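Putative peptidase (Parabacteroides merdae, PDB 4L8K) is probably a serine peptidase of family S41, expected to hydrolyse peptide bonds, although its substrate is not established. Local coordinates at residues Leu61-Thr69 with Ser78-Asp86; Gly246-Ser254 with Val263-Leu271. All blocks are in the same frame, centred on the assembly; numbering follows the deposited sequence.

Contact 1 (Leu61-Thr69 with Ser78-Asp86); sequences LAEVKDGHT and SRYWAWYED. With MPD ((4S)-2-methyl-2,4-pentanediol), chain F; PO4 (phosphate ion), chain E.
Y80 and W83 both set CG anti to the backbone N (chi1 178° and 171°), which swings their rings onto the start of the D66-T69 turn and the K65 backbone before it. K65 lays its CA 3.6 Å from the centroid of the Y80 ring, squarely over one face; A82 CB lies over the opposite face. W83 takes the turn itself: G67 N approaches its CE3 at 3.4 Å, G67 CA sits over the five-membered ring, and a beta carbon on G67 would run into W83 CG. G67 CA also meets Y80 O at 3.4 Å in a CA-H...O contact. H68 turns an imidazole edge toward the W83 face, an offset edge-to-face pair with centroids 5.3 Å apart and planes at 89°. An Asx turn, D66 OD1 accepting from H68 N at 2.8 Å, ties the type I turn. W83 NE1 and H68 NE2 both donate to G246 O, so with an alanine in place of W83 that carbonyl would probably lose one of its two donors, and G67 and H68 their aromatic backing. A water bridges the segments, accepting from Y80 N at 2.8 Å and lying within bonding distance of T69 O and D66 O. H68 ND1 reaches phosphate O4 at 2.7 Å, while Y84 OH donates to O2 of the pentanediol at 2.7 Å and W81 NE1 binds its O4. Aromatic packing and the bond to G246 O hold the H68 ring beside a polar pocket occupied by phosphate and diol, both probably from the crystallisation liquor; such molecules often mark pockets, so this may be part of the substrate cleft.

Contact 2 (Gly246-Ser254 with Val263-Leu271); sequences GGGSGLPFS and VRFSACPVL. With PO4 (phosphate ion), chain E.
Phosphate O2 is gripped by two successive backbone amides of 246-254, S249 N at 2.7 Å and G250 N at 2.8 Å, the second almost straight at 177°, while R264 and S266 hold the same ion from 263-271. R264 leaves its backbone with CG between the N and the carbonyl carbon and bends again at chi2 and chi3, which curls the guanidinium back over P252. There NH1 donates to phosphate O4 at 2.8 Å and NH2 reaches O3 in a weak bond, and P252 CB packs over one face of the group, 3.7 Å from NH2. NH1 also donates to H68 O. S266 OG lies beside phosphate O1 and is bonded to E279 as well; S249 OG meets O1 weakly. G248 passes so near that a beta carbon would collide with phosphate O2. Beyond the ion the segments pair as a beta hairpin of strands 252-256 and 262-266, the second being the middle strand of a three-stranded antiparallel sheet completed by 70-72. F253 and F265 form a hydrogen-bonded pair of it: F253 N to F265 O at 2.7 Å, nearly linear at 173°, and F265 N to F253 O at 3.1 Å. At the end of the ladder A267 N donates to L251 O at 2.8 Å, in the carbonyl plane. The two phenylalanine side chains run side by side on the sheet face turned to helix 8-22, and S254 and R264 occupy the other. The two phenyl rings, tilted by 26°, slide past each other with little overlap and touch where F253 CD2 meets F265 CZ at 3.4 Å. A267 CB packs against F253 CB, and V270 CG2 against S249 CB and L251 CD1.

Both contacts are partly buried, contact 2 lying nearer the middle of the chain, its centre about 11 Å from the chain centre against about 15 Å for contact 1. They share one phosphate, and three hydrogen bonds and the packing of T69 on F265 tie them together directly. Contact 1 joins the loop after helix 50-61 to the short helix 82-85, with no clear direct hydrogen bond between its segments; aromatic faces, a water and a bound diol do the joining. Contact 2 is a hairpin carried by regular backbone bonds, with a hydrophobic face against helix 8-22 and a polar face at the ion. Strand 70-72, between the segments of contact 1, pairs with strand 262-266 of contact 2.

Contact 1 (Leu61-Thr69 with Ser78-Asp86)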
loop_
_atom_site.group_PDB
_atom_site.type_symbol
_atom_site.label_atom_id
_atom_site.label_comp_id
_atom_site.label_asym_id
_atom_site.label_seq_id
_atom_site.Cartn_x
_atom_site.Cartn_y
_atom_site.Cartn_z
ATOM N N LEU A 61 4.240 -12.003 -18.302
ATOM C CA LEU A 61 4.441 -11.203 -17.089
ATOM C C LEU A 61 3.632 -11.776 -15.933
ATOM O O LEU A 61 4.129 -11.800 -14.816
ATOM C CB LEU A 61 4.110 -9.715 -17.288
ATOM C CG LEU A 61 4.912 -8.957 -18.361
ATOM C CD1 LEU A 61 4.515 -7.497 -18.355
ATOM C CD2 LEU A 61 6.435 -9.062 -18.137
ATOM N N ALA A 62 2.441 -12.327 -16.214
ATOM C CA ALA A 62 1.590 -12.916 -15.173
ATOM C C ALA A 62 2.224 -14.192 -14.553
ATOM O O ALA A 62 1.773 -14.645 -13.509
ATOM C CB ALA A 62 0.205 -13.203 -15.718
ATOM N N GLU A 63 3.299 -14.720 -15.155
ATOM C CA GLU A 63 4.038 -15.874 -14.609
ATOM C C GLU A 63 4.632 -15.564 -13.225
ATOM O O GLU A 63 4.759 -16.472 -12.408
ATOM C CB GLU A 63 5.156 -16.332 -15.561
ATOM C CG GLU A 63 4.649 -16.911 -16.883
ATOM C CD GLU A 63 4.203 -18.362 -16.882
ATOM O OE1 GLU A 63 4.628 -19.133 -15.987
ATOM O OE2 GLU A 63 3.478 -18.745 -17.830
ATOM N N VAL A 64 4.976 -14.290 -12.955
ATOM C CA VAL A 64 5.521 -13.889 -11.654
ATOM C C VAL A 64 4.387 -13.536 -10.665
ATOM O O VAL A 64 4.693 -13.163 -9.547
ATOM C CB VAL A 64 6.614 -12.777 -11.698
ATOM C CG1 VAL A 64 7.831 -13.235 -12.496
ATOM C CG2 VAL A 64 6.073 -11.439 -12.212
ATOM N N LYS A 65 3.095 -13.657 -11.062
ATOM C CA LYS A 65 1.924 -13.436 -10.189
ATOM C C LYS A 65 2.084 -12.194 -9.313
ATOM O O LYS A 65 2.024 -12.272 -8.078
ATOM C CB LYS A 65 1.691 -14.684 -9.312
ATOM C CG LYS A 65 1.390 -15.930 -10.137
ATOM C CD LYS A 65 1.337 -17.147 -9.242
ATOM C CE LYS A 65 1.155 -18.444 -9.997
ATOM N NZ LYS A 65 -0.136 -18.494 -10.736
ATOM N N ASP A 66 2.301 -11.038 -9.975
ATOM C CA ASP A 66 2.585 -9.780 -9.314
ATOM C C ASP A 66 1.554 -8.694 -9.691
ATOM O O ASP A 66 1.485 -8.263 -10.854
ATOM C CB ASP A 66 4.017 -9.354 -9.693
ATOM C CG ASP A 66 4.495 -8.076 -9.057
ATOM O OD1 ASP A 66 3.736 -7.491 -8.253
ATOM O OD2 ASP A 66 5.626 -7.663 -9.353
ATOM N N GLY A 67 0.827 -8.212 -8.672
ATOM C CA GLY A 67 -0.191 -7.177 -8.838
ATOM C C GLY A 67 0.409 -5.835 -9.185
ATOM O O GLY A 67 -0.300 -4.935 -9.621
ATOM N N HIS A 68 1.727 -5.702 -9.022
ATOM C CA HIS A 68 2.446 -4.456 -9.293
ATOM C C HIS A 68 3.086 -4.443 -10.672
ATOM O O HIS A 68 3.627 -3.419 -11.043
ATOM C CB HIS A 68 3.476 -4.165 -8.169
ATOM C CG HIS A 68 2.759 -3.849 -6.890
ATOM N ND1 HIS A 68 2.209 -2.591 -6.669
ATOM C CD2 HIS A 68 2.321 -4.685 -5.917
ATOM C CE1 HIS A 68 1.530 -2.684 -5.529
ATOM N NE2 HIS A 68 1.575 -3.917 -5.033
ATOM N N THR A 69 2.975 -5.534 -11.442
ATOM C CA THR A 69 3.544 -5.649 -12.782
ATOM C C THR A 69 2.449 -5.483 -13.836
ATOM O O THR A 69 1.398 -6.128 -13.741
ATOM C CB THR A 69 4.316 -6.982 -12.933
ATOM O OG1 THR A 69 5.478 -6.915 -12.111
ATOM C CG2 THR A 69 4.743 -7.273 -14.372
ATOM N N SER A 78 -2.126 -5.034 -19.367
ATOM C CA SER A 78 -2.156 -6.382 -18.803
ATOM C C SER A 78 -2.043 -6.261 -17.290
ATOM O O SER A 78 -1.464 -5.301 -16.783
ATOM C CB SER A 78 -1.050 -7.265 -19.383
ATOM O OG SER A 78 0.175 -7.131 -18.686
ATOM N N ARG A 79 -2.631 -7.207 -16.571
ATOM C CA ARG A 79 -2.595 -7.169 -15.110
ATOM C C ARG A 79 -2.774 -8.549 -14.503
ATOM O O ARG A 79 -3.322 -9.444 -15.141
ATOM C CB ARG A 79 -3.703 -6.216 -14.568
ATOM C CG ARG A 79 -5.143 -6.576 -15.032
ATOM C CD ARG A 79 -5.639 -5.666 -16.127
ATOM N NE ARG A 79 -7.063 -5.872 -16.392
ATOM C CZ ARG A 79 -7.700 -5.475 -17.495
ATOM N NH1 ARG A 79 -7.040 -4.869 -18.473
ATOM N NH2 ARG A 79 -9.004 -5.675 -17.625
ATOM N N TYR A 80 -2.272 -8.718 -13.280
ATOM C CA TYR A 80 -2.503 -9.909 -12.476
ATOM C C TYR A 80 -3.261 -9.339 -11.256
ATOM O O TYR A 80 -2.659 -9.050 -10.218
ATOM C CB TYR A 80 -1.201 -10.668 -12.154
ATOM C CG TYR A 80 -1.439 -11.880 -11.280
ATOM C CD1 TYR A 80 -1.729 -13.121 -11.838
ATOM C CD2 TYR A 80 -1.375 -11.788 -9.886
ATOM C CE1 TYR A 80 -1.957 -14.238 -11.037
ATOM C CE2 TYR A 80 -1.578 -12.905 -9.077
ATOM C CZ TYR A 80 -1.905 -14.120 -9.655
ATOM O OH TYR A 80 -2.099 -15.221 -8.854
ATOM N N TRP A 81 -4.578 -9.092 -11.420
ATOM C CA TRP A 81 -5.306 -8.440 -10.349
ATOM C C TRP A 81 -5.918 -9.385 -9.368
ATOM O O TRP A 81 -6.417 -8.904 -8.348
ATOM C CB TRP A 81 -6.277 -7.375 -10.861
ATOM C CG TRP A 81 -5.526 -6.127 -11.244
ATOM C CD1 TRP A 81 -4.224 -5.826 -10.949
ATOM C CD2 TRP A 81 -6.024 -5.032 -12.023
ATOM N NE1 TRP A 81 -3.884 -4.609 -11.488
ATOM C CE2 TRP A 81 -4.969 -4.098 -12.155
ATOM C CE3 TRP A 81 -7.251 -4.766 -12.660
ATOM C CZ2 TRP A 81 -5.117 -2.900 -12.872
ATOM C CZ3 TRP A 81 -7.397 -3.581 -13.363
ATOM C CH2 TRP A 81 -6.339 -2.675 -13.483
ATOM N N ALA A 82 -5.688 -10.717 -9.553
ATOM C CA ALA A 82 -5.988 -11.774 -8.575
ATOM C C ALA A 82 -5.203 -11.462 -7.282
ATOM O O ALA A 82 -5.657 -11.784 -6.205
ATOM C CB ALA A 82 -5.590 -13.138 -9.125
ATOM N N TRP A 83 -4.083 -10.723 -7.386
ATOM C CA TRP A 83 -3.288 -10.265 -6.250
ATOM C C TRP A 83 -4.183 -9.457 -5.274
ATOM O O TRP A 83 -4.024 -9.580 -4.052
ATOM C CB TRP A 83 -2.117 -9.414 -6.765
ATOM C CG TRP A 83 -1.282 -8.675 -5.745
ATOM C CD1 TRP A 83 -1.580 -7.476 -5.158
ATOM C CD2 TRP A 83 0.093 -8.950 -5.416
ATOM N NE1 TRP A 83 -0.513 -7.043 -4.397
ATOM C CE2 TRP A 83 0.517 -7.948 -4.511
ATOM C CE3 TRP A 83 1.002 -9.976 -5.769
ATOM C CZ2 TRP A 83 1.822 -7.920 -3.979
ATOM C CZ3 TRP A 83 2.265 -9.985 -5.187
ATOM C CH2 TRP A 83 2.674 -8.955 -4.323
ATOM N N TYR A 84 -5.117 -8.638 -5.826
ATOM C CA TYR A 84 -6.022 -7.808 -5.027
ATOM C C TYR A 84 -7.373 -8.466 -4.808
ATOM O O TYR A 84 -7.874 -8.457 -3.696
ATOM C CB TYR A 84 -6.236 -6.446 -5.691
ATOM C CG TYR A 84 -4.958 -5.669 -5.860
ATOM C CD1 TYR A 84 -4.392 -4.974 -4.789
ATOM C CD2 TYR A 84 -4.317 -5.602 -7.100
ATOM C CE1 TYR A 84 -3.213 -4.250 -4.941
ATOM C CE2 TYR A 84 -3.136 -4.869 -7.265
ATOM C CZ TYR A 84 -2.575 -4.220 -6.172
ATOM O OH TYR A 84 -1.410 -3.508 -6.303
ATOM N N GLU A 85 -7.945 -9.037 -5.877
ATOM C CA GLU A 85 -9.276 -9.622 -5.958
ATOM C C GLU A 85 -9.411 -10.921 -5.201
ATOM O O GLU A 85 -10.547 -11.311 -4.922
ATOM C CB GLU A 85 -9.686 -9.834 -7.428
ATOM C CG GLU A 85 -9.764 -8.558 -8.255
ATOM C CD GLU A 85 -9.832 -8.692 -9.774
ATOM O OE1 GLU A 85 -9.736 -9.825 -10.308
ATOM O OE2 GLU A 85 -9.950 -7.635 -10.438
ATOM N N ASP A 86 -8.298 -11.604 -4.857
ATOM C CA ASP A 86 -8.384 -12.853 -4.076
ATOM C C ASP A 86 -8.687 -12.556 -2.602
ATOM O O ASP A 86 -8.952 -13.479 -1.835
ATOM C CB ASP A 86 -7.093 -13.676 -4.183
ATOM C CG ASP A 86 -6.935 -14.435 -5.508
ATOM O OD1 ASP A 86 -7.876 -14.394 -6.350
ATOM O OD2 ASP A 86 -5.864 -15.021 -5.722
HETATM C C1 MPD F . 0.887 -1.015 -9.795
HETATM C C2 MPD F . -0.353 -1.239 -8.966
HETATM O O2 MPD F . -0.372 -2.629 -8.594
HETATM C CM MPD F . -0.277 -0.421 -7.705
HETATM C C3 MPD F . -1.635 -0.882 -9.758
HETATM C C4 MPD F . -1.483 -1.228 -11.258
HETATM O O4 MPD F . -1.414 -2.641 -11.507
HETATM C C5 MPD F . -2.551 -0.568 -12.098
HETATM P P PO4 E . 4.741 0.307 -6.908
HETATM O O1 PO4 E . 6.180 -0.160 -7.037
HETATM O O2 PO4 E . 4.324 0.243 -5.404
HETATM O O3 PO4 E . 4.633 1.761 -7.438
HETATM O O4 PO4 E . 3.828 -0.641 -7.719
HETATM O O HOH W 1 -0.783 -6.559 -12.272
#

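Contact 2 (Gly246-Ser254 with Val263-Leu271)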
loop_
_atom_site.group_PDB
_atom_site.type_symbol
_atom_site.label_atom_id
_atom_site.label_comp_id
_atom_site.label_asym_id
_atom_site.label_seq_id
_atom_site.Cartn_x
_atom_site.Cartn_y
_atom_site.Cartn_z
ATOM N N GLY A 246 -1.922 -4.322 0.226
ATOM C CA GLY A 246 -1.676 -4.756 -1.148
ATOM C C GLY A 246 -0.218 -4.727 -1.553
ATOM O O GLY A 246 0.112 -5.022 -2.707
ATOM N N GLY A 247 0.654 -4.353 -0.615
ATOM C CA GLY A 247 2.095 -4.289 -0.838
ATOM C C GLY A 247 2.569 -3.171 -1.735
ATOM O O GLY A 247 1.985 -2.084 -1.775
ATOM N N GLY A 248 3.644 -3.442 -2.462
ATOM C CA GLY A 248 4.235 -2.441 -3.334
ATOM C C GLY A 248 5.119 -1.493 -2.540
ATOM O O GLY A 248 5.201 -1.603 -1.311
ATOM N N SER A 249 5.750 -0.530 -3.222
ATOM C CA SER A 249 6.689 0.370 -2.571
ATOM C C SER A 249 6.488 1.853 -2.862
ATOM O O SER A 249 7.122 2.670 -2.205
ATOM C CB SER A 249 8.112 -0.007 -2.972
ATOM O OG SER A 249 8.243 -0.077 -4.387
ATOM N N GLY A 250 5.695 2.207 -3.867
ATOM C CA GLY A 250 5.558 3.615 -4.229
ATOM C C GLY A 250 6.739 4.141 -5.029
ATOM O O GLY A 250 6.817 5.338 -5.320
ATOM N N LEU A 251 7.664 3.247 -5.398
ATOM C CA LEU A 251 8.853 3.555 -6.196
ATOM C C LEU A 251 8.828 2.656 -7.442
ATOM O O LEU A 251 9.382 1.554 -7.422
ATOM C CB LEU A 251 10.153 3.368 -5.385
ATOM C CG LEU A 251 10.283 4.180 -4.097
ATOM C CD1 LEU A 251 11.015 3.398 -3.039
ATOM C CD2 LEU A 251 11.005 5.478 -4.342
ATOM N N PRO A 252 8.155 3.081 -8.530
ATOM C CA PRO A 252 8.077 2.203 -9.717
ATOM C C PRO A 252 9.254 2.300 -10.692
ATOM O O PRO A 252 9.937 3.325 -10.800
ATOM C CB PRO A 252 6.804 2.682 -10.422
ATOM C CG PRO A 252 6.662 4.124 -10.026
ATOM C CD PRO A 252 7.369 4.325 -8.716
ATOM N N PHE A 253 9.463 1.199 -11.411
ATOM C CA PHE A 253 10.352 1.059 -12.547
ATOM C C PHE A 253 9.469 1.046 -13.768
ATOM O O PHE A 253 8.384 0.462 -13.755
ATOM C CB PHE A 253 11.216 -0.227 -12.467
ATOM C CG PHE A 253 12.035 -0.525 -13.707
ATOM C CD1 PHE A 253 13.298 0.026 -13.876
ATOM C CD2 PHE A 253 11.509 -1.293 -14.743
ATOM C CE1 PHE A 253 14.041 -0.225 -15.034
ATOM C CE2 PHE A 253 12.249 -1.533 -15.912
ATOM C CZ PHE A 253 13.507 -0.992 -16.051
ATOM N N SER A 254 9.905 1.707 -14.813
ATOM C CA SER A 254 9.213 1.726 -16.081
ATOM C C SER A 254 10.215 1.784 -17.202
ATOM O O SER A 254 11.217 2.492 -17.083
ATOM C CB SER A 254 8.241 2.887 -16.164
ATOM O OG SER A 254 7.166 2.476 -16.996
ATOM N N VAL A 263 6.514 -1.451 -19.871
ATOM C CA VAL A 263 6.395 -2.417 -18.779
ATOM C C VAL A 263 6.733 -1.682 -17.480
ATOM O O VAL A 263 7.673 -0.896 -17.449
ATOM C CB VAL A 263 7.255 -3.692 -18.975
ATOM C CG1 VAL A 263 8.751 -3.371 -19.140
ATOM C CG2 VAL A 263 7.017 -4.698 -17.849
ATOM N N ARG A 264 5.944 -1.906 -16.431
ATOM C CA ARG A 264 6.170 -1.294 -15.124
ATOM C C ARG A 264 6.074 -2.367 -14.043
ATOM O O ARG A 264 5.362 -3.372 -14.221
ATOM C CB ARG A 264 5.187 -0.123 -14.841
ATOM C CG ARG A 264 3.706 -0.504 -14.726
ATOM C CD ARG A 264 3.247 -0.814 -13.301
ATOM N NE ARG A 264 3.151 0.380 -12.452
ATOM C CZ ARG A 264 3.436 0.412 -11.148
ATOM N NH1 ARG A 264 3.852 -0.687 -10.521
ATOM N NH2 ARG A 264 3.295 1.538 -10.460
ATOM N N PHE A 265 6.807 -2.131 -12.934
ATOM C CA PHE A 265 6.865 -2.948 -11.726
ATOM C C PHE A 265 7.610 -2.156 -10.626
ATOM O O PHE A 265 8.073 -1.036 -10.883
ATOM C CB PHE A 265 7.509 -4.332 -11.991
ATOM C CG PHE A 265 8.730 -4.372 -12.883
ATOM C CD1 PHE A 265 10.007 -4.214 -12.350
ATOM C CD2 PHE A 265 8.613 -4.662 -14.242
ATOM C CE1 PHE A 265 11.144 -4.346 -13.160
ATOM C CE2 PHE A 265 9.742 -4.729 -15.062
ATOM C CZ PHE A 265 11.003 -4.613 -14.509
ATOM N N SER A 266 7.700 -2.706 -9.402
ATOM C CA SER A 266 8.419 -2.038 -8.309
ATOM C C SER A 266 9.910 -1.998 -8.623
ATOM O O SER A 266 10.483 -3.011 -9.040
ATOM C CB SER A 266 8.161 -2.746 -6.993
ATOM O OG SER A 266 6.769 -2.721 -6.749
ATOM N N ALA A 267 10.511 -0.809 -8.502
ATOM C CA ALA A 267 11.915 -0.599 -8.844
ATOM C C ALA A 267 12.867 -1.037 -7.765
ATOM O O ALA A 267 13.998 -1.449 -8.080
ATOM C CB ALA A 267 12.168 0.877 -9.137
ATOM N N CYS A 268 12.461 -0.904 -6.493
ATOM C CA CYS A 268 13.365 -1.193 -5.382
ATOM C C CYS A 268 12.702 -2.016 -4.272
ATOM O O CYS A 268 11.628 -1.635 -3.807
ATOM C CB CYS A 268 13.922 0.108 -4.801
ATOM S SG CYS A 268 14.370 1.366 -6.025
ATOM N N PRO A 269 13.375 -3.065 -3.731
ATOM C CA PRO A 269 12.817 -3.732 -2.544
ATOM C C PRO A 269 12.875 -2.787 -1.315
ATOM O O PRO A 269 13.895 -2.137 -1.065
ATOM C CB PRO A 269 13.738 -4.945 -2.328
ATOM C CG PRO A 269 14.603 -5.019 -3.524
ATOM C CD PRO A 269 14.675 -3.653 -4.105
ATOM N N VAL A 270 11.762 -2.684 -0.586
ATOM C CA VAL A 270 11.661 -1.924 0.657
ATOM C C VAL A 270 11.622 -2.969 1.771
ATOM O O VAL A 270 10.842 -3.929 1.690
ATOM C CB VAL A 270 10.462 -0.936 0.698
ATOM C CG1 VAL A 270 10.197 -0.430 2.116
ATOM C CG2 VAL A 270 10.687 0.239 -0.249
ATOM N N LEU A 271 12.508 -2.813 2.775
ATOM C CA LEU A 271 12.592 -3.743 3.883
ATOM C C LEU A 271 12.154 -3.094 5.174
ATOM O O LEU A 271 12.368 -1.897 5.374
ATOM C CB LEU A 271 14.030 -4.305 4.042
ATOM C CG LEU A 271 14.788 -4.715 2.771
ATOM C CD1 LEU A 271 16.213 -5.042 3.080
ATOM C CD2 LEU A 271 14.114 -5.882 2.078
HETATM P P PO4 E . 4.741 0.307 -6.908
HETATM O O1 PO4 E . 6.180 -0.160 -7.037
HETATM O O2 PO4 E . 4.324 0.243 -5.404
HETATM O O3 PO4 E . 4.633 1.761 -7.438
HETATM O O4 PO4 E . 3.828 -0.641 -7.719
#